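Local coordinates for protein ADP-dependent L-serine kinase SerK (PDB 5X0J) that phosphorylates free L-serine with ADP as phosphate donor, giving O-phospho-L-serine and AMP in the first step of cysteine biosynthesis, at residues A[3-8]-A[177-182]; A[28-33]-A[220-225]; A[102-107]-A[198-203]; A[153-158]-A[216-221]. The protein carries 1 engineered substitution. All blocks are in the same frame, centred on the assembly; numbering follows the deposited sequence. Where two conformers were deposited one is given.

Contact 1: residues A[3-8]-A[177-182]; sequences VEKVPK and IYYGLK
The hydrogen bonds between Val3, Lys5 and Tyr178 are all backbone to backbone: Tyr178 N donates to Val3 O at 2.9 Å, and Lys5 N donates to Tyr178 O at 2.8 Å with an N-H...O angle of 171°. Two CA-H...O contacts flank this pair, from Ile177 CA to Val3 O and from Glu4 CA to Tyr178 O. Water 1 carries the pairing one residue further, donating to Lys5 O and accepting from Gly180 N at 2.9 Å. The two backbone hydrogen bonds make a single beta bridge, Glu4 with Tyr178, by which the N-terminal loop docks on strand 175-179, itself paired with strand 98-107 in the antiparallel sheet. Lys5 lays its methylenes on the Tyr179 ring: CB sits over one face, 4.0 Å from the ring centroid in a CH-pi contact, and CG, anti to the backbone N (chi1 178°), comes to 3.5 Å from Tyr179 CE2. Val3 and Tyr178 run side by side, pointing the same way, with Val3 CG2 3.8 Å from Tyr178 CD1. The polar ends are held from outside. Lys5 NZ and Tyr179 OH share OD2 of Asp188, while Glu4, part of the phosphoserine pocket, has its CB pointing away from the strand and forms a salt bridge through OE2 to Lys221 NZ.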
# COMPACT_ATOMS: atom_id res chain seq x y z
N VAL A 3 -9.10 1.15 0.39
CA VAL A 3 -8.86 -0.29 0.49
C VAL A 3 -8.23 -0.74 1.80
O VAL A 3 -8.20 -1.93 2.06
CB VAL A 3 -8.01 -0.84 -0.70
CG1 VAL A 3 -8.65 -0.47 -2.03
CG2 VAL A 3 -6.56 -0.37 -0.63
N GLU A 4 -7.72 0.17 2.61
CA GLU A 4 -7.01 -0.22 3.84
C GLU A 4 -7.95 -0.36 5.03
O GLU A 4 -8.87 0.44 5.22
CB GLU A 4 -5.91 0.78 4.17
CG GLU A 4 -4.77 0.77 3.16
CD GLU A 4 -4.03 2.10 3.04
OE1 GLU A 4 -4.62 3.17 3.26
OE2 GLU A 4 -2.85 2.04 2.66
N LYS A 5 -7.71 -1.39 5.83
CA LYS A 5 -8.39 -1.56 7.12
C LYS A 5 -7.98 -0.42 8.04
O LYS A 5 -6.79 -0.12 8.17
CB LYS A 5 -7.96 -2.89 7.74
CG LYS A 5 -8.53 -3.21 9.12
CD LYS A 5 -10.00 -3.56 9.05
CE LYS A 5 -10.54 -3.84 10.45
NZ LYS A 5 -11.89 -4.43 10.38
N VAL A 6 -8.96 0.21 8.68
CA VAL A 6 -8.68 1.27 9.66
C VAL A 6 -7.96 0.64 10.86
O VAL A 6 -8.34 -0.46 11.29
CB VAL A 6 -9.98 1.97 10.10
CG1 VAL A 6 -9.75 2.93 11.26
CG2 VAL A 6 -10.61 2.71 8.93
N PRO A 7 -6.92 1.31 11.41
CA PRO A 7 -6.25 0.75 12.59
C PRO A 7 -7.20 0.57 13.78
O PRO A 7 -8.14 1.36 13.96
CB PRO A 7 -5.15 1.77 12.91
CG PRO A 7 -4.96 2.57 11.67
CD PRO A 7 -6.28 2.58 10.98
N LYS A 8 -6.98 -0.48 14.57
CA LYS A 8 -7.77 -0.72 15.78
C LYS A 8 -7.52 0.36 16.85
O LYS A 8 -8.46 0.78 17.52
CB LYS A 8 -7.46 -2.10 16.37
CG LYS A 8 -8.44 -2.51 17.44
CD LYS A 8 -8.10 -3.84 18.10
CE LYS A 8 -8.54 -5.03 17.28
NZ LYS A 8 -8.65 -6.24 18.14
N ILE A 177 -8.94 -6.05 0.56
CA ILE A 177 -8.68 -5.19 1.71
C ILE A 177 -7.22 -5.37 2.10
O ILE A 177 -6.71 -6.49 2.08
CB ILE A 177 -9.56 -5.57 2.93
CG1 ILE A 177 -11.05 -5.57 2.55
CG2 ILE A 177 -9.29 -4.64 4.11
CD1 ILE A 177 -11.98 -6.13 3.60
N TYR A 178 -6.55 -4.28 2.48
CA TYR A 178 -5.17 -4.33 2.93
C TYR A 178 -5.11 -4.09 4.44
O TYR A 178 -5.66 -3.10 4.94
CB TYR A 178 -4.32 -3.30 2.18
CG TYR A 178 -3.90 -3.78 0.81
CD1 TYR A 178 -4.77 -3.70 -0.28
CD2 TYR A 178 -2.64 -4.31 0.61
CE1 TYR A 178 -4.37 -4.14 -1.54
CE2 TYR A 178 -2.22 -4.74 -0.65
CZ TYR A 178 -3.10 -4.66 -1.72
OH TYR A 178 -2.69 -5.09 -2.97
N TYR A 179 -4.45 -5.00 5.17
CA TYR A 179 -4.33 -4.92 6.63
C TYR A 179 -2.94 -4.51 7.06
O TYR A 179 -1.97 -5.06 6.58
CB TYR A 179 -4.64 -6.28 7.27
CG TYR A 179 -6.11 -6.60 7.31
CD1 TYR A 179 -6.77 -7.06 6.18
CD2 TYR A 179 -6.85 -6.40 8.48
CE1 TYR A 179 -8.13 -7.33 6.22
CE2 TYR A 179 -8.20 -6.69 8.53
CZ TYR A 179 -8.84 -7.15 7.40
OH TYR A 179 -10.19 -7.41 7.43
N GLY A 180 -2.85 -3.56 7.99
CA GLY A 180 -1.57 -3.22 8.60
C GLY A 180 -0.99 -4.29 9.51
O GLY A 180 0.22 -4.44 9.60
N LEU A 181 -1.86 -5.04 10.19
CA LEU A 181 -1.45 -6.08 11.15
C LEU A 181 -2.10 -7.40 10.79
O LEU A 181 -3.32 -7.47 10.65
CB LEU A 181 -1.86 -5.68 12.56
CG LEU A 181 -1.23 -4.42 13.15
CD1 LEU A 181 -1.85 -4.14 14.51
CD2 LEU A 181 0.28 -4.55 13.25
N LYS A 182 -1.30 -8.46 10.67
CA LYS A 182 -1.85 -9.76 10.32
C LYS A 182 -2.79 -10.31 11.39
O LYS A 182 -3.72 -11.04 11.08
CB LYS A 182 -0.74 -10.78 10.00
CG LYS A 182 0.09 -11.26 11.18
CD LYS A 182 1.15 -12.22 10.69
CE LYS A 182 1.95 -12.78 11.85
NZ LYS A 182 2.97 -13.76 11.39
O HOH W 1 -4.74 -1.70 9.21

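Contact 2: residues A[28-33]-A[220-225]. Engineered in segment 28-33: Gln30 (natural residue Glu). With SEP (phosphoserine), chain C.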
# COMPACT_ATOMS: atom_id res chain seq x y z
N PRO A 28 7.44 7.98 -7.16
CA PRO A 28 6.79 6.80 -6.56
C PRO A 28 7.80 5.69 -6.28
O PRO A 28 8.82 5.58 -6.95
CB PRO A 28 5.80 6.37 -7.64
CG PRO A 28 6.49 6.74 -8.90
CD PRO A 28 7.19 8.03 -8.62
N HIS A 29 7.55 4.92 -5.23
CA HIS A 29 8.27 3.68 -4.98
C HIS A 29 7.46 2.39 -5.06
O HIS A 29 8.00 1.32 -4.83
CB HIS A 29 9.02 3.76 -3.65
CG HIS A 29 8.16 3.69 -2.42
ND1 HIS A 29 7.68 4.82 -1.77
CD2 HIS A 29 7.72 2.64 -1.69
CE1 HIS A 29 7.00 4.45 -0.70
NE2 HIS A 29 7.00 3.14 -0.63
N GLN A 30 6.18 2.48 -5.41
CA GLN A 30 5.36 1.27 -5.53
C GLN A 30 4.17 1.48 -6.47
O GLN A 30 3.83 2.61 -6.83
CB GLN A 30 4.97 0.68 -4.15
CG GLN A 30 4.32 1.61 -3.16
CD GLN A 30 4.31 1.10 -1.73
OE1 GLN A 30 5.20 0.34 -1.30
NE2 GLN A 30 3.32 1.54 -0.96
N GLN A 31 3.59 0.36 -6.89
CA GLN A 31 2.44 0.32 -7.80
C GLN A 31 1.12 0.67 -7.10
O GLN A 31 1.05 0.83 -5.88
CB GLN A 31 2.34 -1.07 -8.41
CG GLN A 31 3.50 -1.44 -9.33
CD GLN A 31 3.49 -2.89 -9.74
OE1 GLN A 31 3.18 -3.78 -8.95
NE2 GLN A 31 3.85 -3.15 -10.98
N LEU A 32 0.07 0.81 -7.92
CA LEU A 32 -1.27 1.22 -7.49
C LEU A 32 -2.26 0.07 -7.45
O LEU A 32 -2.07 -0.93 -8.14
CB LEU A 32 -1.81 2.30 -8.43
CG LEU A 32 -0.91 3.51 -8.69
CD1 LEU A 32 -1.63 4.53 -9.55
CD2 LEU A 32 -0.46 4.13 -7.38
N VAL A 33 -3.28 0.20 -6.61
CA VAL A 33 -4.49 -0.62 -6.55
C VAL A 33 -5.60 0.22 -7.19
O VAL A 33 -5.86 1.36 -6.75
CB VAL A 33 -4.85 -0.94 -5.08
CG1 VAL A 33 -6.09 -1.83 -5.01
CG2 VAL A 33 -3.65 -1.57 -4.37
N PRO A 220 2.04 -3.03 -4.97
CA PRO A 220 1.27 -2.06 -4.18
C PRO A 220 1.33 -2.30 -2.68
O PRO A 220 1.36 -3.46 -2.22
CB PRO A 220 -0.16 -2.20 -4.72
CG PRO A 220 0.00 -2.79 -6.07
CD PRO A 220 1.18 -3.70 -5.96
N LYS A 221 1.34 -1.21 -1.93
CA LYS A 221 1.20 -1.22 -0.47
C LYS A 221 2.31 -1.99 0.25
O LYS A 221 2.14 -2.48 1.36
CB LYS A 221 -0.19 -1.77 -0.09
CG LYS A 221 -1.36 -1.02 -0.71
CD LYS A 221 -1.44 0.42 -0.23
CE LYS A 221 -2.74 1.05 -0.67
NZ LYS A 221 -2.87 2.45 -0.16
N THR A 222 3.47 -2.10 -0.39
CA THR A 222 4.61 -2.78 0.21
C THR A 222 5.06 -2.08 1.49
O THR A 222 5.30 -2.75 2.50
CB THR A 222 5.75 -2.92 -0.81
OG1 THR A 222 5.34 -3.84 -1.82
CG2 THR A 222 7.05 -3.40 -0.15
N THR A 223 5.17 -0.76 1.47
CA THR A 223 5.57 -0.01 2.65
C THR A 223 4.37 0.49 3.44
O THR A 223 3.39 0.97 2.88
CB THR A 223 6.41 1.21 2.27
OG1 THR A 223 5.65 2.07 1.42
CG2 THR A 223 7.69 0.81 1.56
N ARG A 224 4.46 0.35 4.76
CA ARG A 224 3.52 0.97 5.67
C ARG A 224 4.36 1.79 6.64
O ARG A 224 4.88 1.26 7.61
CB ARG A 224 2.67 -0.07 6.42
CG ARG A 224 1.68 0.54 7.40
CD ARG A 224 0.69 -0.48 7.95
NE ARG A 224 1.28 -1.46 8.86
CZ ARG A 224 1.57 -1.26 10.14
NH1 ARG A 224 1.36 -0.10 10.73
NH2 ARG A 224 2.10 -2.25 10.86
N HIS A 225 4.50 3.08 6.36
CA HIS A 225 5.31 3.96 7.19
C HIS A 225 4.53 4.46 8.38
O HIS A 225 3.37 4.82 8.26
CB HIS A 225 5.81 5.15 6.38
CG HIS A 225 6.77 4.78 5.28
ND1 HIS A 225 6.36 4.48 4.00
CD2 HIS A 225 8.12 4.68 5.28
CE1 HIS A 225 7.42 4.21 3.26
NE2 HIS A 225 8.49 4.31 4.01
N SEP C . 3.47 3.91 1.27
CA SEP C . 2.14 3.90 1.95
CB SEP C . 1.30 2.76 1.38
OG SEP C . 1.16 2.94 -0.02
C SEP C . 2.32 3.81 3.45
O SEP C . 1.37 3.45 4.17
OXT SEP C . 3.42 4.09 3.98
P SEP C . 0.25 4.15 -0.62
O1P SEP C . -0.81 4.41 0.43
O2P SEP C . -0.27 3.54 -1.88
O3P SEP C . 1.21 5.29 -0.84
O HOH W 2 0.75 1.31 -3.02
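His29 and Thr223 meet tip to tip where the loop after strand 26-27 closes on the turn leading into strand 224-226, forming one wall of the phosphoserine site. This end is buried and hydrogen-bonded. Thr223 OG1 lies in the plane of the His29 ring, 2.7 Å from NE2, either atom able to donate, and also accepts from the amino N of phosphoserine at 2.9 Å. Gln30, engineered in place of the natural glutamate inferred to be the active-site residue, points into the same pocket. Its CG stands between the backbone N and carbonyl carbon (chi1 53°) and the chain then runs extended, OE1 taking Thr223 N on an in-plane lone pair at 3.0 Å. Gln30 NE2 gives phosphoserine OG a weak hydrogen bond at 2.7 Å, bent to 118° at the hydrogen. An alanine at His29 would probably leave Thr223 OG1 with the phosphoserine amine but no ring partner, its rotation less firmly fixed. His225 grips phosphoserine OXT twice, by its backbone N at 2.8 Å and by ND1 in the ring plane, while its NE2 is tied to Tyr92. On the phosphate side Lys221 NZ reaches O1P at 2.9 Å and is paired with Glu36 and Glu4. The Pro220 end is held instead by van der Waals touches, from Gln31 CB and OE1, Leu32 O and, at 3.6 Å from Pro220 CB, Val33 CG2; here Gln31 and Leu32 are partly exposed. Between the two parts sits water 2, which accepts from Lys221 N at 2.8 Å.

Contact 3: residues A[102-107]-A[198-203]. With SEP (phosphoserine), chain C.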
# COMPACT_ATOMS: atom_id res chain seq x y z
N TRP A 102 1.77 -3.68 4.45
CA TRP A 102 0.35 -3.93 4.36
C TRP A 102 0.19 -5.32 3.77
O TRP A 102 0.85 -5.68 2.79
CB TRP A 102 -0.36 -2.93 3.44
CG TRP A 102 -0.33 -1.52 3.90
CD1 TRP A 102 0.55 -0.55 3.52
CD2 TRP A 102 -1.24 -0.90 4.81
NE1 TRP A 102 0.24 0.64 4.13
CE2 TRP A 102 -0.84 0.44 4.94
CE3 TRP A 102 -2.35 -1.35 5.53
CZ2 TRP A 102 -1.52 1.34 5.77
CZ3 TRP A 102 -3.01 -0.47 6.36
CH2 TRP A 102 -2.59 0.87 6.48
N TYR A 103 -0.73 -6.09 4.35
CA TYR A 103 -1.01 -7.46 3.90
C TYR A 103 -2.27 -7.46 3.03
O TYR A 103 -3.33 -7.11 3.51
CB TYR A 103 -1.20 -8.38 5.12
CG TYR A 103 -0.05 -8.33 6.08
CD1 TYR A 103 1.16 -8.93 5.76
CD2 TYR A 103 -0.15 -7.65 7.28
CE1 TYR A 103 2.24 -8.86 6.64
CE2 TYR A 103 0.91 -7.58 8.16
CZ TYR A 103 2.10 -8.19 7.84
OH TYR A 103 3.14 -8.11 8.71
N PRO A 104 -2.15 -7.86 1.74
CA PRO A 104 -3.36 -8.01 0.93
C PRO A 104 -4.23 -9.11 1.52
O PRO A 104 -3.69 -10.11 2.02
CB PRO A 104 -2.84 -8.42 -0.46
CG PRO A 104 -1.37 -8.21 -0.43
CD PRO A 104 -0.93 -8.23 0.98
N ALA A 105 -5.54 -8.95 1.44
CA ALA A 105 -6.49 -9.94 1.95
C ALA A 105 -7.74 -9.90 1.11
O ALA A 105 -8.03 -8.90 0.46
CB ALA A 105 -6.83 -9.65 3.40
N PHE A 106 -8.51 -10.98 1.13
CA PHE A 106 -9.74 -11.01 0.37
C PHE A 106 -10.87 -11.75 1.05
O PHE A 106 -10.63 -12.69 1.83
CB PHE A 106 -9.54 -11.55 -1.05
CG PHE A 106 -9.14 -13.00 -1.13
CD1 PHE A 106 -10.10 -14.00 -1.14
CD2 PHE A 106 -7.81 -13.35 -1.22
CE1 PHE A 106 -9.72 -15.34 -1.23
CE2 PHE A 106 -7.43 -14.68 -1.31
CZ PHE A 106 -8.39 -15.68 -1.32
N LYS A 107 -12.08 -11.29 0.74
CA LYS A 107 -13.29 -12.06 0.93
C LYS A 107 -13.66 -12.56 -0.46
O LYS A 107 -13.87 -11.76 -1.38
CB LYS A 107 -14.40 -11.18 1.52
CG LYS A 107 -15.70 -11.90 1.83
CD LYS A 107 -15.59 -12.77 3.08
CE LYS A 107 -16.76 -13.74 3.15
NZ LYS A 107 -16.63 -14.71 4.27
N PHE A 198 -2.54 -12.50 2.69
CA PHE A 198 -1.24 -12.76 2.08
C PHE A 198 -0.17 -12.12 2.96
O PHE A 198 -0.13 -10.89 3.10
CB PHE A 198 -1.14 -12.14 0.69
CG PHE A 198 -1.97 -12.82 -0.37
CD1 PHE A 198 -3.30 -12.52 -0.51
CD2 PHE A 198 -1.39 -13.71 -1.26
CE1 PHE A 198 -4.07 -13.11 -1.51
CE2 PHE A 198 -2.14 -14.30 -2.26
CZ PHE A 198 -3.49 -14.00 -2.39
N ILE A 199 0.70 -12.95 3.54
CA ILE A 199 1.76 -12.49 4.45
C ILE A 199 3.06 -12.31 3.68
O ILE A 199 3.45 -13.17 2.88
CB ILE A 199 1.98 -13.50 5.59
CG1 ILE A 199 0.68 -13.78 6.36
CG2 ILE A 199 3.10 -13.04 6.53
CD1 ILE A 199 0.02 -12.59 7.02
N ARG A 200 3.75 -11.20 3.93
CA ARG A 200 5.07 -10.92 3.36
C ARG A 200 5.93 -10.22 4.39
O ARG A 200 5.42 -9.53 5.27
CB ARG A 200 4.95 -10.02 2.13
CG ARG A 200 4.12 -8.76 2.36
CD ARG A 200 4.31 -7.78 1.22
NE ARG A 200 3.23 -6.80 1.16
CZ ARG A 200 2.88 -6.14 0.06
NH1 ARG A 200 3.52 -6.33 -1.09
NH2 ARG A 200 1.85 -5.30 0.12
N LYS A 201 7.24 -10.40 4.28
CA LYS A 201 8.22 -9.65 5.07
C LYS A 201 8.13 -8.19 4.66
O LYS A 201 7.89 -7.88 3.50
CB LYS A 201 9.63 -10.19 4.83
CG LYS A 201 10.73 -9.57 5.69
CD LYS A 201 12.11 -10.05 5.27
CE LYS A 201 13.20 -9.49 6.18
NZ LYS A 201 13.26 -8.01 6.19
N ALA A 202 8.30 -7.30 5.63
CA ALA A 202 8.32 -5.87 5.35
C ALA A 202 9.67 -5.47 4.75
O ALA A 202 10.70 -6.07 5.06
CB ALA A 202 8.10 -5.09 6.62
N PRO A 203 9.68 -4.42 3.92
CA PRO A 203 10.93 -3.87 3.44
C PRO A 203 11.60 -3.08 4.56
O PRO A 203 10.94 -2.76 5.56
CB PRO A 203 10.47 -2.90 2.35
CG PRO A 203 9.17 -2.42 2.84
CD PRO A 203 8.53 -3.58 3.54
N SEP C . 3.47 3.91 1.27
CA SEP C . 2.14 3.90 1.95
CB SEP C . 1.30 2.76 1.38
OG SEP C . 1.16 2.94 -0.02
C SEP C . 2.32 3.81 3.45
O SEP C . 1.37 3.45 4.17
OXT SEP C . 3.42 4.09 3.98
P SEP C . 0.25 4.15 -0.62
O1P SEP C . -0.81 4.41 0.43
O2P SEP C . -0.27 3.54 -1.88
O3P SEP C . 1.21 5.29 -0.84
O HOH W 3 5.52 -8.98 7.97
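Arg200 takes the carbonyl of Trp102 side-on with two nitrogens, NE at 3.1 Å and NH2 at 2.9 Å from Trp102 O. Arg200 CG stands between its backbone N and carbonyl carbon (chi1 51°), and the chain runs extended from there to NE. The oxygen lies within about 6° of the guanidinium plane, and the two donors reach it from opposite faces of its own carbonyl plane. This happens where strands 98-107 and 196-199, antiparallel neighbours in the C-terminal sheet, splay apart beside the phosphoserine pocket. In the paired part, Phe198 N donates to Pro104 O at 2.7 Å, almost along the C=O axis. The Phe198 side chain crosses Pro104 at about a right angle, CB against CD, and its CE1 meets the Phe106 ring at the edge, 3.7 Å from CE2. Tyr103 meets the other segment through its ring, with Ile199 CD1 over one face and Phe198 O and Arg200 O at the edge. Phe198 O is buried without a hydrogen-bond partner. Water 3 links Tyr103 OH to Arg200 O. Further out, the guanidinium is fixed by Ser219 OG on NH1 and Pro220 O on NH2, which ties the segment before the phosphoserine-binding Lys221 to the same group. An alanine at Arg200 would probably leave Trp102 O and Pro220 O without these donors and let the Trp102 backbone shift. The Trp102 indole packs against Glu4, Lys221 and Tyr178. Trp102 NE1 donates to phosphoserine O at 3.0 Å with an angle of 164°.

Contact 4: residues A[153-158]-A[216-221]; sequences GGLEEQ and EVYSPK. With SEP (phosphoserine), chain C.
The first turn of helix 155-170 packs here on the loop that runs from helix 205-213 to Lys221 of the phosphoserine pocket. Leu155 makes the apolar part. Its CG is anti to the backbone N (chi1 180°), and the two methyls beyond it divide the loop between them: CD1 lies 3.9 Å from Tyr218 CA and 4.1 Å from CD1 of the Tyr218 ring, while CD2 touches Val217 O. One turn on along the helix, Gln158 O lies 3.7 Å from Ser219 CB, and Ser219 OG approaches Gln158 CB. Water 4 bridges the segments, donating to Gln158 OE1 at 3.0 Å and accepting from Ser219 N at 2.9 Å. Gln158 NE2 is held by Ala140 O, and Ser219 OG by Arg200 NH1. At the start of the helix Glu157 OE2 accepts from Gly154 N at 2.8 Å, and Gln158 N closes the first turn on Gly154 O. The Tyr218 backbone is also bonded to His29 and Gln31. With no direct hydrogen bond between the segments, the helix and loop meet through van der Waals touches and one bridging water, and the direct polar ties of Ser219 OG and Gln158 NE2 run to other parts of the chain.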
# COMPACT_ATOMS: atom_id res chain seq x y z
N GLY A 153 9.13 -17.18 -4.65
CA GLY A 153 9.68 -16.11 -5.46
C GLY A 153 10.03 -14.88 -4.65
O GLY A 153 10.32 -14.94 -3.44
N GLY A 154 10.02 -13.75 -5.35
CA GLY A 154 10.41 -12.47 -4.77
C GLY A 154 9.58 -11.37 -5.37
O GLY A 154 8.37 -11.53 -5.55
N LEU A 155 10.22 -10.25 -5.68
CA LEU A 155 9.52 -9.04 -6.08
C LEU A 155 8.60 -9.24 -7.29
O LEU A 155 7.45 -8.81 -7.28
CB LEU A 155 10.51 -7.90 -6.37
CG LEU A 155 9.87 -6.57 -6.81
CD1 LEU A 155 8.76 -6.10 -5.87
CD2 LEU A 155 10.94 -5.49 -6.96
N GLU A 156 9.12 -9.90 -8.31
CA GLU A 156 8.34 -10.12 -9.53
C GLU A 156 7.08 -10.91 -9.23
O GLU A 156 6.01 -10.61 -9.74
CB GLU A 156 9.17 -10.82 -10.61
CG GLU A 156 10.23 -9.93 -11.25
N GLU A 157 7.20 -11.90 -8.35
CA GLU A 157 6.07 -12.74 -7.98
C GLU A 157 5.08 -11.97 -7.11
O GLU A 157 3.88 -12.13 -7.28
CB GLU A 157 6.54 -14.02 -7.30
CG GLU A 157 7.17 -15.03 -8.26
CD GLU A 157 8.56 -14.65 -8.75
OE1 GLU A 157 8.95 -15.10 -9.86
OE2 GLU A 157 9.28 -13.92 -8.05
N GLN A 158 5.58 -11.10 -6.23
CA GLN A 158 4.69 -10.23 -5.47
C GLN A 158 3.87 -9.32 -6.38
O GLN A 158 2.69 -9.08 -6.14
CB GLN A 158 5.48 -9.40 -4.46
CG GLN A 158 6.09 -10.24 -3.34
CD GLN A 158 7.02 -9.47 -2.42
OE1 GLN A 158 7.59 -8.44 -2.80
NE2 GLN A 158 7.17 -9.97 -1.20
N GLU A 216 13.25 1.54 -9.73
CA GLU A 216 12.33 0.41 -9.63
C GLU A 216 11.18 0.77 -8.71
O GLU A 216 11.23 1.77 -7.98
CB GLU A 216 13.07 -0.82 -9.09
N VAL A 217 10.12 -0.04 -8.75
CA VAL A 217 8.98 0.09 -7.84
C VAL A 217 8.62 -1.28 -7.26
O VAL A 217 8.85 -2.33 -7.87
CB VAL A 217 7.73 0.70 -8.51
CG1 VAL A 217 7.99 2.15 -8.91
CG2 VAL A 217 7.28 -0.10 -9.72
N TYR A 218 8.08 -1.25 -6.04
CA TYR A 218 7.54 -2.44 -5.39
C TYR A 218 6.10 -2.71 -5.86
O TYR A 218 5.47 -1.87 -6.50
CB TYR A 218 7.46 -2.23 -3.88
CG TYR A 218 8.74 -2.19 -3.10
CD1 TYR A 218 9.48 -3.34 -2.87
CD2 TYR A 218 9.17 -1.02 -2.50
CE1 TYR A 218 10.63 -3.32 -2.10
CE2 TYR A 218 10.31 -0.98 -1.73
CZ TYR A 218 11.04 -2.13 -1.53
OH TYR A 218 12.17 -2.08 -0.75
N SER A 219 5.57 -3.87 -5.49
CA SER A 219 4.15 -4.13 -5.65
C SER A 219 3.35 -3.18 -4.72
O SER A 219 3.92 -2.59 -3.80
CB SER A 219 3.84 -5.61 -5.37
OG SER A 219 3.91 -5.90 -3.99
N PRO A 220 2.04 -3.03 -4.97
CA PRO A 220 1.27 -2.06 -4.18
C PRO A 220 1.33 -2.30 -2.68
O PRO A 220 1.36 -3.46 -2.22
CB PRO A 220 -0.16 -2.20 -4.72
CG PRO A 220 0.00 -2.79 -6.07
CD PRO A 220 1.18 -3.70 -5.96
N LYS A 221 1.34 -1.21 -1.93
CA LYS A 221 1.20 -1.22 -0.47
C LYS A 221 2.31 -1.99 0.25
O LYS A 221 2.14 -2.48 1.36
CB LYS A 221 -0.19 -1.77 -0.09
CG LYS A 221 -1.36 -1.02 -0.71
CD LYS A 221 -1.44 0.42 -0.23
CE LYS A 221 -2.74 1.05 -0.67
NZ LYS A 221 -2.87 2.45 -0.16
N SEP C . 3.47 3.91 1.27
CA SEP C . 2.14 3.90 1.95
CB SEP C . 1.30 2.76 1.38
OG SEP C . 1.16 2.94 -0.02
C SEP C . 2.32 3.81 3.45
O SEP C . 1.37 3.45 4.17
OXT SEP C . 3.42 4.09 3.98
P SEP C . 0.25 4.15 -0.62
O1P SEP C . -0.81 4.41 0.43
O2P SEP C . -0.27 3.54 -1.88
O3P SEP C . 1.21 5.29 -0.84
O HOH W 4 6.57 -5.73 -3.48

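In the fold
Contacts 1 and 3 lie on neighbouring strands of the C-terminal antiparallel sheet, 175-179 and 98-107, with centres about 10 Å apart; strand 224-226 of contact 2 also pairs with 98-107. Contacts 2 and 4 end on the same chain segment, share Pro220 and Lys221, and are centred about 9 Å apart, whereas contacts 1 and 4 are about 19 Å apart. Along the chain, contact 3 is nested within the loop closed by contact 2, and contact 1 crosses all the others. Residues from the N-terminal end, the ParB-like region and the C-terminal part thus converge on one phosphoserine site, with a probable Tyr103 N to Tyr179 O hydrogen bond joining contacts 1 and 3.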